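Local coordinates for protein extracellular ligand-binding receptor (Rhodopseudomonas palustris, PDB 4F06) that binds p-hydroxybenzoic acid as the solute-binding protein of an ABC transporter, probably delivering lignin-derived aromatic compounds for uptake, at residues A19-N24 / E280-S285; M27-W32 / V286-G291. One frame throughout, in Å; residues are numbered along the deposited sequence.

Contact 1: A19-N24 / E280-S285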
ATOM      1  N   ALA A  19      -9.704  -9.596  -4.583  1.00  7.12           N
ATOM      2  CA  ALA A  19     -10.757  -8.743  -5.135  1.00  7.10           C
ATOM      3  C   ALA A  19     -11.067  -7.546  -4.260  1.00  6.83           C
ATOM      4  O   ALA A  19     -11.405  -6.481  -4.784  1.00  7.84           O
ATOM      5  CB  ALA A  19     -12.028  -9.547  -5.336  1.00  7.81           C
ATOM      6  N   LEU A  20     -10.981  -7.681  -2.938  1.00  6.88           N
ATOM      7  CA  LEU A  20     -11.344  -6.530  -2.116  1.00  7.48           C
ATOM      8  C   LEU A  20     -10.449  -5.347  -2.371  1.00  6.88           C
ATOM      9  O   LEU A  20     -10.862  -4.203  -2.282  1.00  6.85           O
ATOM     10  CB  LEU A  20     -11.286  -6.921  -0.625  1.00  9.57           C
ATOM     11  CG  LEU A  20     -11.875  -5.849   0.333  1.00 12.27           C
ATOM     12  CD1 LEU A  20     -13.297  -5.382  -0.063  1.00 14.92           C
ATOM     13  CD2 LEU A  20     -11.969  -6.475   1.710  1.00 18.76           C
ATOM     14  N   PHE A  21      -9.174  -5.606  -2.685  1.00  6.25           N
ATOM     15  CA  PHE A  21      -8.216  -4.512  -2.873  1.00  6.59           C
ATOM     16  C   PHE A  21      -8.474  -3.715  -4.136  1.00  6.41           C
ATOM     17  O   PHE A  21      -8.248  -2.477  -4.147  1.00  8.48           O
ATOM     18  CB  PHE A  21      -6.785  -5.017  -2.780  1.00  7.24           C
ATOM     19  CG  PHE A  21      -6.552  -5.636  -1.440  1.00  6.49           C
ATOM     20  CD1 PHE A  21      -6.355  -4.811  -0.325  1.00  7.65           C
ATOM     21  CD2 PHE A  21      -6.652  -7.033  -1.259  1.00  8.34           C
ATOM     22  CE1 PHE A  21      -6.241  -5.381   0.944  1.00  8.74           C
ATOM     23  CE2 PHE A  21      -6.536  -7.588   0.029  1.00  9.43           C
ATOM     24  CZ  PHE A  21      -6.339  -6.753   1.118  1.00  9.52           C
ATOM     25  N   GLY A  22      -8.911  -4.367  -5.213  1.00  7.24           N
ATOM     26  CA  GLY A  22      -9.295  -3.631  -6.423  1.00  8.00           C
ATOM     27  C   GLY A  22     -10.648  -2.973  -6.280  1.00  7.46           C
ATOM     28  O   GLY A  22     -10.849  -1.828  -6.753  1.00  7.17           O
ATOM     29  N   LYS A  23     -11.590  -3.657  -5.624  1.00  7.12           N
ATOM     30  CA  LYS A  23     -12.870  -3.019  -5.306  1.00  7.27           C
ATOM     31  C   LYS A  23     -12.617  -1.715  -4.528  1.00  7.36           C
ATOM     32  O   LYS A  23     -13.312  -0.722  -4.751  1.00  7.83           O
ATOM     33  CB  LYS A  23     -13.752  -3.944  -4.466  1.00  9.50           C
ATOM     34  CG  LYS A  23     -15.135  -3.406  -4.122  1.00 14.23           C
ATOM     35  CD  LYS A  23     -15.931  -4.406  -3.253  1.00 19.59           C
ATOM     36  CE  LYS A  23     -17.332  -3.951  -2.902  1.00 24.31           C
ATOM     37  NZ  LYS A  23     -18.012  -5.054  -2.172  1.00 33.30           N
ATOM     38  N   ASN A  24     -11.637  -1.725  -3.628  1.00  6.90           N
ATOM     39  CA  ASN A  24     -11.301  -0.506  -2.883  1.00  5.72           C
ATOM     40  C   ASN A  24     -10.769   0.628  -3.750  1.00  6.22           C
ATOM     41  O   ASN A  24     -10.963   1.774  -3.410  1.00  6.36           O
ATOM     42  CB  ASN A  24     -10.325  -0.802  -1.754  1.00  6.85           C
ATOM     43  CG  ASN A  24     -11.003  -1.037  -0.415  1.00  8.01           C
ATOM     44  OD1 ASN A  24     -11.147  -0.110   0.397  1.00  9.81           O
ATOM     45  ND2 ASN A  24     -11.498  -2.245  -0.189  1.00  9.25           N
ATOM     46  N   GLU A 280     -15.342  -2.986   4.842  1.00  9.56           N
ATOM     47  CA  GLU A 280     -14.627  -3.440   3.652  1.00  9.34           C
ATOM     48  C   GLU A 280     -13.529  -2.482   3.278  1.00  7.68           C
ATOM     49  O   GLU A 280     -12.800  -2.732   2.321  1.00  9.80           O
ATOM     50  CB  GLU A 280     -15.599  -3.609   2.483  1.00 12.56           C
ATOM     51  CG  GLU A 280     -16.640  -4.693   2.754  1.00 19.85           C
ATOM     52  CD  GLU A 280     -17.320  -5.248   1.502  1.00 26.68           C
ATOM     53  OE1 GLU A 280     -17.326  -4.581   0.425  1.00 24.59           O
ATOM     54  OE2 GLU A 280     -17.873  -6.371   1.599  1.00 38.58           O
ATOM     55  N   VAL A 281     -13.377  -1.366   4.006  1.00  7.63           N
ATOM     56  CA  VAL A 281     -12.395  -0.335   3.628  1.00  7.71           C
ATOM     57  C   VAL A 281     -10.961  -0.754   3.970  1.00  8.29           C
ATOM     58  O   VAL A 281     -10.687  -1.198   5.081  1.00 10.72           O
ATOM     59  CB  VAL A 281     -12.755   1.003   4.315  1.00  9.06           C
ATOM     60  CG1 VAL A 281     -11.689   2.056   4.047  1.00  9.72           C
ATOM     61  CG2 VAL A 281     -14.092   1.488   3.804  1.00 12.51           C
ATOM     62  N   THR A 282     -10.066  -0.584   3.000  1.00  8.81           N
ATOM     63  CA  THR A 282      -8.638  -0.972   3.097  1.00 13.73           C
ATOM     64  C   THR A 282      -7.771   0.252   2.662  1.00  8.51           C
ATOM     65  O   THR A 282      -8.298   1.247   2.083  1.00  8.20           O
ATOM     66  CB  THR A 282      -8.251  -2.186   2.111  1.00 13.55           C
ATOM     67  OG1 THR A 282      -8.368  -1.714   0.739  1.00 17.63           O
ATOM     68  CG2 THR A 282      -9.129  -3.372   2.252  1.00 15.24           C
HETATM   69  N   MSE A 283      -6.460   0.103   2.825  1.00  7.94           N
HETATM   70  CA  MSE A 283      -5.534   1.170   2.428  1.00  6.44           C
HETATM   71  C   MSE A 283      -5.592   1.523   0.953  1.00  5.67           C
HETATM   72  O   MSE A 283      -5.286   2.680   0.596  1.00  5.96           O
HETATM   73  CB  MSE A 283      -4.094   0.740   2.808  1.00  7.36           C
HETATM   74  CG  MSE A 283      -3.424  -0.274   1.864  1.00  7.22           C
HETATM   75 SE   MSE A 283      -4.298  -2.038   1.778  0.75  9.39          SE
HETATM   76  CE  MSE A 283      -2.854  -3.005   0.938  1.00  8.75           C
ATOM     77  N   THR A 284      -5.966   0.600   0.057  1.00  5.84           N
ATOM     78  CA  THR A 284      -5.986   0.954  -1.373  1.00  5.99           C
ATOM     79  C   THR A 284      -7.063   2.011  -1.676  1.00  6.23           C
ATOM     80  O   THR A 284      -6.938   2.727  -2.664  1.00  6.53           O
ATOM     81  CB  THR A 284      -6.144  -0.270  -2.253  1.00  5.90           C
ATOM     82  OG1 THR A 284      -7.288  -1.035  -1.846  1.00  7.77           O
ATOM     83  CG2 THR A 284      -4.892  -1.166  -2.193  1.00  8.03           C
ATOM     84  N   SER A 285      -8.098   2.136  -0.835  1.00  5.44           N
ATOM     85  CA  SER A 285      -9.087   3.202  -1.054  1.00  5.98           C
ATOM     86  C   SER A 285      -8.516   4.602  -0.887  1.00  5.33           C
ATOM     87  O   SER A 285      -8.854   5.480  -1.669  1.00  5.78           O
ATOM     88  CB  SER A 285     -10.349   3.010  -0.181  1.00  7.61           C
ATOM     89  OG  SER A 285     -10.050   3.237   1.173  1.00  8.42           O
TER
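Asn-24 reaches across from helix 19-36 and lays its carboxamide against the turn Glu-280 to Thr-282. Its ND2 gives one N-H to Glu-280 O (2.9 Å, N-H...O 175°), a nearly straight bond in the plane of the amide, and the other to Leu-20 O, one turn back in its own helix. On the far corner of the amide, OD1 accepts Thr-282 N at 2.9 Å, the donor standing well above the carbonyl plane. An amide suits this buried place because it donates and accepts side by side; an alanine here would probably leave Glu-280 O and Thr-282 N without these mates and the turn less firmly fixed to the helix. Thr-282 is the N-cap of helix 283-301, its OG1 taking a weak bond from Thr-284 N, so the amide grips the start of that helix in a periplasmic binding protein of the leucine-binding family. Thr-284 OG1, held between backbone N and carbonyl carbon (chi1 53°), donates to Phe-21 O at 2.9 Å on an in-plane lone pair. The Phe-21 ring crosses Thr-282 at about a right angle, CE1 meeting the methyl CG2 at 3.8 Å. Selenomethionine Met-283 bends its chain so that SE comes obliquely to the same ring, 4.0 Å from CE1, a Met-aromatic contact beside the p-hydroxybenzoic acid that Met-283 touches. Leu-20 brings CD1 to within 3.9 Å of Glu-280 CB. On the more exposed side, the fully extended Lys-23 carries NZ to Glu-280 OE1 (2.7 Å), a salt bridge on the syn lone pair.

Contact 2: M27-W32 / V286-G291. With SO4 (sulfate ion), chain D.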
HETATM    1  N   MSE A  27     -13.972   2.043  -4.804  1.00  6.98           N
HETATM    2  CA  MSE A  27     -14.584   2.748  -3.653  1.00  7.69           C
HETATM    3  C   MSE A  27     -13.943   4.110  -3.414  1.00  7.23           C
HETATM    4  O   MSE A  27     -14.623   5.105  -3.162  1.00  8.13           O
HETATM    5  CB  MSE A  27     -14.452   1.891  -2.398  1.00  8.65           C
HETATM    6  CG  MSE A  27     -15.303   0.651  -2.455  1.00 10.85           C
HETATM    7 SE   MSE A  27     -14.803  -0.710  -1.185  0.75 14.77          SE
HETATM    8  CE  MSE A  27     -14.540   0.231   0.298  1.00 16.26           C
ATOM      9  N   GLY A  28     -12.626   4.161  -3.452  1.00  6.41           N
ATOM     10  CA  GLY A  28     -11.887   5.419  -3.174  1.00  7.00           C
ATOM     11  C   GLY A  28     -12.126   6.439  -4.287  1.00  6.52           C
ATOM     12  O   GLY A  28     -12.347   7.634  -3.992  1.00  7.31           O
ATOM     13  N   ILE A  29     -12.106   5.999  -5.546  1.00  6.99           N
ATOM     14  CA  ILE A  29     -12.431   6.900  -6.664  1.00  7.63           C
ATOM     15  C   ILE A  29     -13.882   7.366  -6.573  1.00  8.60           C
ATOM     16  O   ILE A  29     -14.168   8.576  -6.745  1.00  8.85           O
ATOM     17  CB  ILE A  29     -12.140   6.205  -7.980  1.00  7.82           C
ATOM     18  CG1 ILE A  29     -10.582   6.110  -8.146  1.00  8.68           C
ATOM     19  CG2 ILE A  29     -12.785   6.954  -9.154  1.00 10.01           C
ATOM     20  CD1 ILE A  29     -10.150   5.065  -9.168  1.00  9.71           C
ATOM     21  N   ASP A  30     -14.809   6.459  -6.209  1.00  8.45           N
ATOM     22  CA  ASP A  30     -16.212   6.861  -6.076  1.00  9.90           C
ATOM     23  C   ASP A  30     -16.370   7.884  -4.971  1.00  9.45           C
ATOM     24  O   ASP A  30     -17.199   8.798  -5.080  1.00 10.59           O
ATOM     25  CB  ASP A  30     -17.111   5.644  -5.780  1.00 11.22           C
ATOM     26  CG  ASP A  30     -17.332   4.751  -6.974  1.00 15.22           C
ATOM     27  OD1 ASP A  30     -17.029   5.162  -8.106  1.00 15.49           O
ATOM     28  OD2 ASP A  30     -17.896   3.623  -6.784  1.00 18.96           O
ATOM     29  N   ALA A  31     -15.607   7.743  -3.891  1.00  8.35           N
ATOM     30  CA  ALA A  31     -15.656   8.722  -2.807  1.00  7.76           C
ATOM     31  C   ALA A  31     -15.154  10.093  -3.293  1.00  7.36           C
ATOM     32  O   ALA A  31     -15.752  11.153  -2.983  1.00  8.31           O
ATOM     33  CB  ALA A  31     -14.849   8.259  -1.590  1.00  8.66           C
ATOM     34  N   TRP A  32     -14.058  10.089  -4.053  1.00  7.22           N
ATOM     35  CA  TRP A  32     -13.548  11.321  -4.634  1.00  6.77           C
ATOM     36  C   TRP A  32     -14.599  12.013  -5.482  1.00  7.33           C
ATOM     37  O   TRP A  32     -14.810  13.224  -5.352  1.00  8.02           O
ATOM     38  CB  TRP A  32     -12.253  11.007  -5.451  1.00  7.81           C
ATOM     39  CG  TRP A  32     -11.754  12.272  -6.074  1.00  6.68           C
ATOM     40  CD1 TRP A  32     -12.026  12.725  -7.365  1.00  7.74           C
ATOM     41  CD2 TRP A  32     -10.983  13.313  -5.428  1.00  7.36           C
ATOM     42  NE1 TRP A  32     -11.425  13.958  -7.558  1.00  8.69           N
ATOM     43  CE2 TRP A  32     -10.808  14.372  -6.417  1.00  7.46           C
ATOM     44  CE3 TRP A  32     -10.431  13.460  -4.153  1.00  7.78           C
ATOM     45  CZ2 TRP A  32     -10.143  15.559  -6.114  1.00  8.75           C
ATOM     46  CZ3 TRP A  32      -9.774  14.664  -3.862  1.00  8.45           C
ATOM     47  CH2 TRP A  32      -9.638  15.669  -4.824  1.00  8.73           C
ATOM     48  N   VAL A 286      -7.657   4.795   0.129  1.00  5.32           N
ATOM     49  CA  VAL A 286      -7.125   6.126   0.332  1.00  5.83           C
ATOM     50  C   VAL A 286      -6.100   6.441  -0.763  1.00  5.95           C
ATOM     51  O   VAL A 286      -5.996   7.580  -1.233  1.00  5.63           O
ATOM     52  CB  VAL A 286      -6.596   6.334   1.756  1.00  6.70           C
ATOM     53  CG1 VAL A 286      -5.249   5.653   2.041  1.00  8.66           C
ATOM     54  CG2 VAL A 286      -6.469   7.863   2.030  1.00  8.41           C
ATOM     55  N   ALA A 287      -5.342   5.427  -1.190  1.00  5.75           N
ATOM     56  CA  ALA A 287      -4.373   5.668  -2.290  1.00  5.22           C
ATOM     57  C   ALA A 287      -5.148   6.044  -3.554  1.00  5.41           C
ATOM     58  O   ALA A 287      -4.661   6.855  -4.341  1.00  6.03           O
ATOM     59  CB  ALA A 287      -3.532   4.433  -2.520  1.00  6.28           C
ATOM     60  N   ALA A 288      -6.318   5.441  -3.750  1.00  5.30           N
ATOM     61  CA  ALA A 288      -7.140   5.773  -4.930  1.00  5.53           C
ATOM     62  C   ALA A 288      -7.770   7.161  -4.830  1.00  5.26           C
ATOM     63  O   ALA A 288      -7.822   7.879  -5.835  1.00  6.52           O
ATOM     64  CB  ALA A 288      -8.195   4.679  -5.163  1.00  6.52           C
ATOM     65  N   TYR A 289      -8.234   7.519  -3.636  1.00  5.06           N
ATOM     66  CA  TYR A 289      -8.818   8.843  -3.423  1.00  6.30           C
ATOM     67  C   TYR A 289      -7.757   9.923  -3.713  1.00  5.39           C
ATOM     68  O   TYR A 289      -8.022  10.888  -4.453  1.00  6.52           O
ATOM     69  CB  TYR A 289      -9.292   8.907  -1.967  1.00  6.03           C
ATOM     70  CG  TYR A 289     -10.061  10.163  -1.580  1.00  5.91           C
ATOM     71  CD1 TYR A 289     -11.453  10.266  -1.803  1.00  6.42           C
ATOM     72  CD2 TYR A 289      -9.406  11.251  -1.013  1.00  7.76           C
ATOM     73  CE1 TYR A 289     -12.163  11.396  -1.437  1.00  8.01           C
ATOM     74  CE2 TYR A 289     -10.118  12.390  -0.643  1.00  7.89           C
ATOM     75  CZ  TYR A 289     -11.486  12.477  -0.877  1.00  8.32           C
ATOM     76  OH  TYR A 289     -12.209  13.617  -0.567  1.00 11.68           O
ATOM     77  N   ASP A 290      -6.559   9.781  -3.131  1.00  5.27           N
ATOM     78  CA  ASP A 290      -5.469  10.718  -3.369  1.00  5.63           C
ATOM     79  C   ASP A 290      -4.963  10.642  -4.823  1.00  5.75           C
ATOM     80  O   ASP A 290      -4.520  11.663  -5.388  1.00  6.58           O
ATOM     81  CB  ASP A 290      -4.351  10.519  -2.359  1.00  6.64           C
ATOM     82  CG  ASP A 290      -4.762  11.016  -0.976  1.00  7.17           C
ATOM     83  OD1 ASP A 290      -5.347  12.121  -0.874  1.00  7.74           O
ATOM     84  OD2 ASP A 290      -4.486  10.307  -0.000  1.00  8.12           O
ATOM     85  N   GLY A 291      -4.980   9.444  -5.435  1.00  5.89           N
ATOM     86  CA  GLY A 291      -4.563   9.336  -6.820  1.00  6.66           C
ATOM     87  C   GLY A 291      -5.545  10.070  -7.733  1.00  6.63           C
ATOM     88  O   GLY A 291      -5.112  10.738  -8.704  1.00  6.94           O
TER
HETATM   89  S   SO4 D 403     -10.864  17.101   0.205  1.00 24.55           S
HETATM   90  O1  SO4 D 403     -10.977  15.961  -0.700  1.00 19.52           O
HETATM   91  O2  SO4 D 403     -11.655  18.197  -0.356  1.00 36.18           O
HETATM   92  O3  SO4 D 403     -11.350  16.730   1.537  1.00 35.98           O
HETATM   93  O4  SO4 D 403      -9.494  17.670   0.237  1.00 36.88           O
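Trp-32 and Tyr-289 form the aromatic part of this contact, an edge-to-face (T-shaped) pair. The indole edge points at the phenol face, with CE3 of Trp-32 over the centre of the Tyr-289 ring and 3.6 Å from its CZ. The planes stand at 75° and the centroids of the six-membered rings are 5.1 Å apart. Both side chains have CG anti to the backbone N, and they cross at about a right angle.

Apolar and backbone packing comes next. The edge of the Tyr-289 ring lies along helix 19-36: CD1 lies 3.5 Å from Gly-28 O, and the methyl CB of Ala-31 is 4.0 Å from that same CD1. Gly-28 suits its place because a side chain would crowd Ala-288 CB and Tyr-289 N; its CA therefore approaches Ala-288 CB to 4.3 Å. Ala-288, itself small, also receives CG1 of Ile-29.

The polar part belongs to Tyr-289 OH, which donates to O1 of a sulfate ion, probably from the crystallisation liquor, at 2.7 Å. His-36 binds the same ion, and Phe-267 and Leu-270 of helix 262-273 pack against Tyr-289.

With small residues where the backbones meet, the axes of segments 27-32 and 286-291 come to 7.2 Å of each other at their closest approach, crossing at -42°. This is a close glycine- and alanine-mediated helix pair, and its aromatic end adjoins the p-hydroxybenzoic acid site that Trp-32 shares with Arg-293 and Tyr-296.

Overall arrangement
Both contacts join helix 19-36 to helix 283-301 and follow one another along the pair, with centres about 10 Å apart. Contact 1 takes the earlier portion of each helix, together with the turn leading into the second, and contact 2 the portions that follow; the chain order is 19-24, 27-32, 280-285, 286-291, so the segments alternate. Val-281 and Glu-280 of contact 1 pack on Met-27, and Ser-285 on Gly-28, making the interface continuous. Nearly 250 residues, including strands of both sheets, lie between the two helices in sequence. The pairing thus ties distant parts of the binding-protein fold together, and each contact adjoins a different bound p-hydroxybenzoic acid.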